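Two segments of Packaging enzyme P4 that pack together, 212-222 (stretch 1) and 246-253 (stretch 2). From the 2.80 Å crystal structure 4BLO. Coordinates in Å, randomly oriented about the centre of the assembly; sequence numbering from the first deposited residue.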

# COMPACT_ATOMS: atom_id res chain seq x y z
N LEU L 212 6.80 8.43 19.15
CA LEU L 212 6.82 9.89 19.09
C LEU L 212 6.44 10.52 20.44
O LEU L 212 7.11 11.46 20.86
CB LEU L 212 5.89 10.42 17.99
CG LEU L 212 6.56 11.21 16.84
CD1 LEU L 212 5.55 11.56 15.75
CD2 LEU L 212 7.24 12.48 17.33
N LEU L 213 5.42 9.97 21.14
CA LEU L 213 4.99 10.45 22.46
C LEU L 213 6.12 10.32 23.48
O LEU L 213 6.34 11.26 24.26
CB LEU L 213 3.75 9.68 22.95
CG LEU L 213 2.38 10.07 22.40
CD1 LEU L 213 1.33 9.07 22.84
CD2 LEU L 213 1.96 11.44 22.90
N THR L 214 6.86 9.18 23.46
CA THR L 214 8.01 8.90 24.34
C THR L 214 9.17 9.87 24.04
O THR L 214 9.77 10.42 24.98
CB THR L 214 8.46 7.44 24.21
OG1 THR L 214 7.36 6.59 24.53
CG2 THR L 214 9.60 7.12 25.13
N ASP L 215 9.48 10.08 22.74
CA ASP L 215 10.52 11.00 22.27
C ASP L 215 10.17 12.44 22.66
O ASP L 215 11.05 13.19 23.09
CB ASP L 215 10.70 10.87 20.74
CG ASP L 215 11.46 9.65 20.27
OD1 ASP L 215 11.93 8.87 21.14
OD2 ASP L 215 11.63 9.50 19.04
N ILE L 216 8.88 12.82 22.55
CA ILE L 216 8.41 14.15 22.94
C ILE L 216 8.51 14.27 24.48
O ILE L 216 9.04 15.27 24.98
CB ILE L 216 6.99 14.44 22.39
CG1 ILE L 216 7.03 14.73 20.88
CG2 ILE L 216 6.32 15.57 23.14
CD1 ILE L 216 5.72 14.54 20.15
N SER L 217 8.07 13.23 25.23
CA SER L 217 8.12 13.21 26.69
C SER L 217 9.55 13.38 27.20
O SER L 217 9.79 14.23 28.06
CB SER L 217 7.51 11.92 27.23
OG SER L 217 7.35 11.97 28.64
N ASN L 218 10.51 12.62 26.64
CA ASN L 218 11.92 12.67 27.05
C ASN L 218 12.56 14.03 26.68
O ASN L 218 13.39 14.54 27.44
CB ASN L 218 12.71 11.51 26.46
CG ASN L 218 12.30 10.14 26.98
OD1 ASN L 218 12.49 9.12 26.30
ND2 ASN L 218 11.75 10.07 28.19
N LEU L 219 12.12 14.63 25.56
CA LEU L 219 12.56 15.96 25.12
C LEU L 219 12.19 16.99 26.20
O LEU L 219 13.00 17.84 26.55
CB LEU L 219 11.88 16.27 23.77
CG LEU L 219 12.68 16.94 22.65
CD1 LEU L 219 13.98 16.23 22.36
CD2 LEU L 219 11.87 17.01 21.39
N PHE L 220 10.99 16.86 26.79
CA PHE L 220 10.53 17.74 27.87
C PHE L 220 11.19 17.39 29.20
O PHE L 220 11.44 18.30 29.99
CB PHE L 220 9.00 17.70 28.01
CG PHE L 220 8.24 18.22 26.81
CD1 PHE L 220 8.76 19.24 26.02
CD2 PHE L 220 6.99 17.71 26.49
CE1 PHE L 220 8.05 19.72 24.91
CE2 PHE L 220 6.27 18.21 25.40
CZ PHE L 220 6.80 19.20 24.61
N THR L 221 11.49 16.09 29.44
CA THR L 221 12.16 15.64 30.68
C THR L 221 13.58 16.22 30.74
O THR L 221 14.00 16.67 31.80
CB THR L 221 12.17 14.11 30.77
OG1 THR L 221 10.85 13.61 30.55
CG2 THR L 221 12.72 13.60 32.10
N GLN L 222 14.28 16.24 29.60
CA GLN L 222 15.63 16.77 29.46
C GLN L 222 15.68 18.30 29.65
O GLN L 222 16.70 18.80 30.14
CB GLN L 222 16.17 16.40 28.09
CG GLN L 222 17.65 16.08 28.12
CD GLN L 222 18.04 15.23 26.94
OE1 GLN L 222 18.02 15.69 25.79
NE2 GLN L 222 18.42 13.97 27.20
N GLN L 246 -1.68 1.77 26.19
CA GLN L 246 -0.46 1.84 25.44
C GLN L 246 0.19 3.21 25.59
O GLN L 246 1.41 3.29 25.67
CB GLN L 246 -0.72 1.53 23.96
CG GLN L 246 -1.27 0.11 23.67
CD GLN L 246 -0.37 -1.03 24.07
OE1 GLN L 246 0.85 -0.96 23.88
NE2 GLN L 246 -0.94 -2.10 24.60
N VAL L 247 -0.62 4.29 25.65
CA VAL L 247 -0.15 5.67 25.79
C VAL L 247 0.41 5.88 27.20
O VAL L 247 1.43 6.56 27.37
CB VAL L 247 -1.26 6.70 25.44
CG1 VAL L 247 -0.87 8.11 25.87
CG2 VAL L 247 -1.57 6.68 23.93
N MET L 248 -0.22 5.25 28.21
CA MET L 248 0.23 5.30 29.60
C MET L 248 1.70 4.84 29.73
O MET L 248 2.45 5.41 30.51
CB MET L 248 -0.67 4.39 30.43
CG MET L 248 -1.70 5.09 31.27
SD MET L 248 -2.75 3.75 31.87
CE MET L 248 -3.39 4.44 33.36
N ALA L 249 2.10 3.83 28.94
CA ALA L 249 3.45 3.24 28.88
C ALA L 249 4.44 4.10 28.05
O ALA L 249 5.63 3.79 28.01
CB ALA L 249 3.37 1.84 28.29
N SER L 250 3.93 5.19 27.42
CA SER L 250 4.70 6.08 26.56
C SER L 250 4.78 7.54 27.07
O SER L 250 5.48 8.34 26.45
CB SER L 250 4.10 6.07 25.16
OG SER L 250 4.07 4.76 24.63
N THR L 251 4.08 7.89 28.18
CA THR L 251 4.12 9.26 28.70
C THR L 251 4.32 9.28 30.24
O THR L 251 4.05 8.28 30.91
CB THR L 251 2.83 10.03 28.33
OG1 THR L 251 1.71 9.47 29.03
CG2 THR L 251 2.58 10.13 26.81
N VAL L 252 4.78 10.44 30.77
CA VAL L 252 5.02 10.74 32.19
C VAL L 252 3.64 10.94 32.91
O VAL L 252 3.51 10.75 34.13
CB VAL L 252 5.96 11.99 32.30
CG1 VAL L 252 5.92 12.66 33.67
CG2 VAL L 252 7.40 11.63 31.93
N GLY L 253 2.64 11.34 32.11
CA GLY L 253 1.27 11.60 32.53
C GLY L 253 0.25 11.24 31.46
O GLY L 253 0.49 11.41 30.25

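Stretch 1 is helical and continues a helix that begins earlier in the chain. Its backbone bonds follow the i to i+4 pattern, as in Ser 217 N to Leu 213 O at 2.8 Å. Stretch 2 enters as the last part of another helix and then runs on as loop. Ser 250 N still reaches back to Val 247 O, at 2.9 Å, a turn of i to i+3 type. The two backbones come nearest at Thr 214 and Ser 250, whose CA atoms lie 4.9 Å apart. Leu 213, Thr 214 and Ser 217 of the helix all contact Ser 250.

The carbonyl of Ser 250 is the polar centre of the contact. Thr 214 OG1 lies 3.2 Å from Ser 250 O and can donate a hydrogen bond to it, although its proton has another acceptor within reach. Thr 214 CA also sits 3.3 Å from Ser 250 O, in a CA-H...O contact. Thr 214 N is 3.4 Å from Ser 250 O, but the angle is too poor for a hydrogen bond. The Ser 250 hydroxyl bonds within its own stretch, from Ser 250 OG to Gln 246 O at 3.2 Å.

Leu 213 points toward stretch 2 and has more of its surface covered by it than any other residue of the helix. Its CD1 meets Val 247 CG1 at 3.9 Å. Its CB packs against Ser 250 CB at 4.2 Å and Thr 251 CG2 at 4.1 Å. These are van der Waals contacts.

One turn further on, Ser 217 also points toward stretch 2. Its OG touches Val 252 CG2 at 3.3 Å; a methyl offers no hydrogen bond, and OG finds its partner elsewhere in the structure. Thr 221 adds a looser contact, OG1 to Val 252 CG2 at 4.2 Å. The contact is modest, burying 293 Å² over both sides.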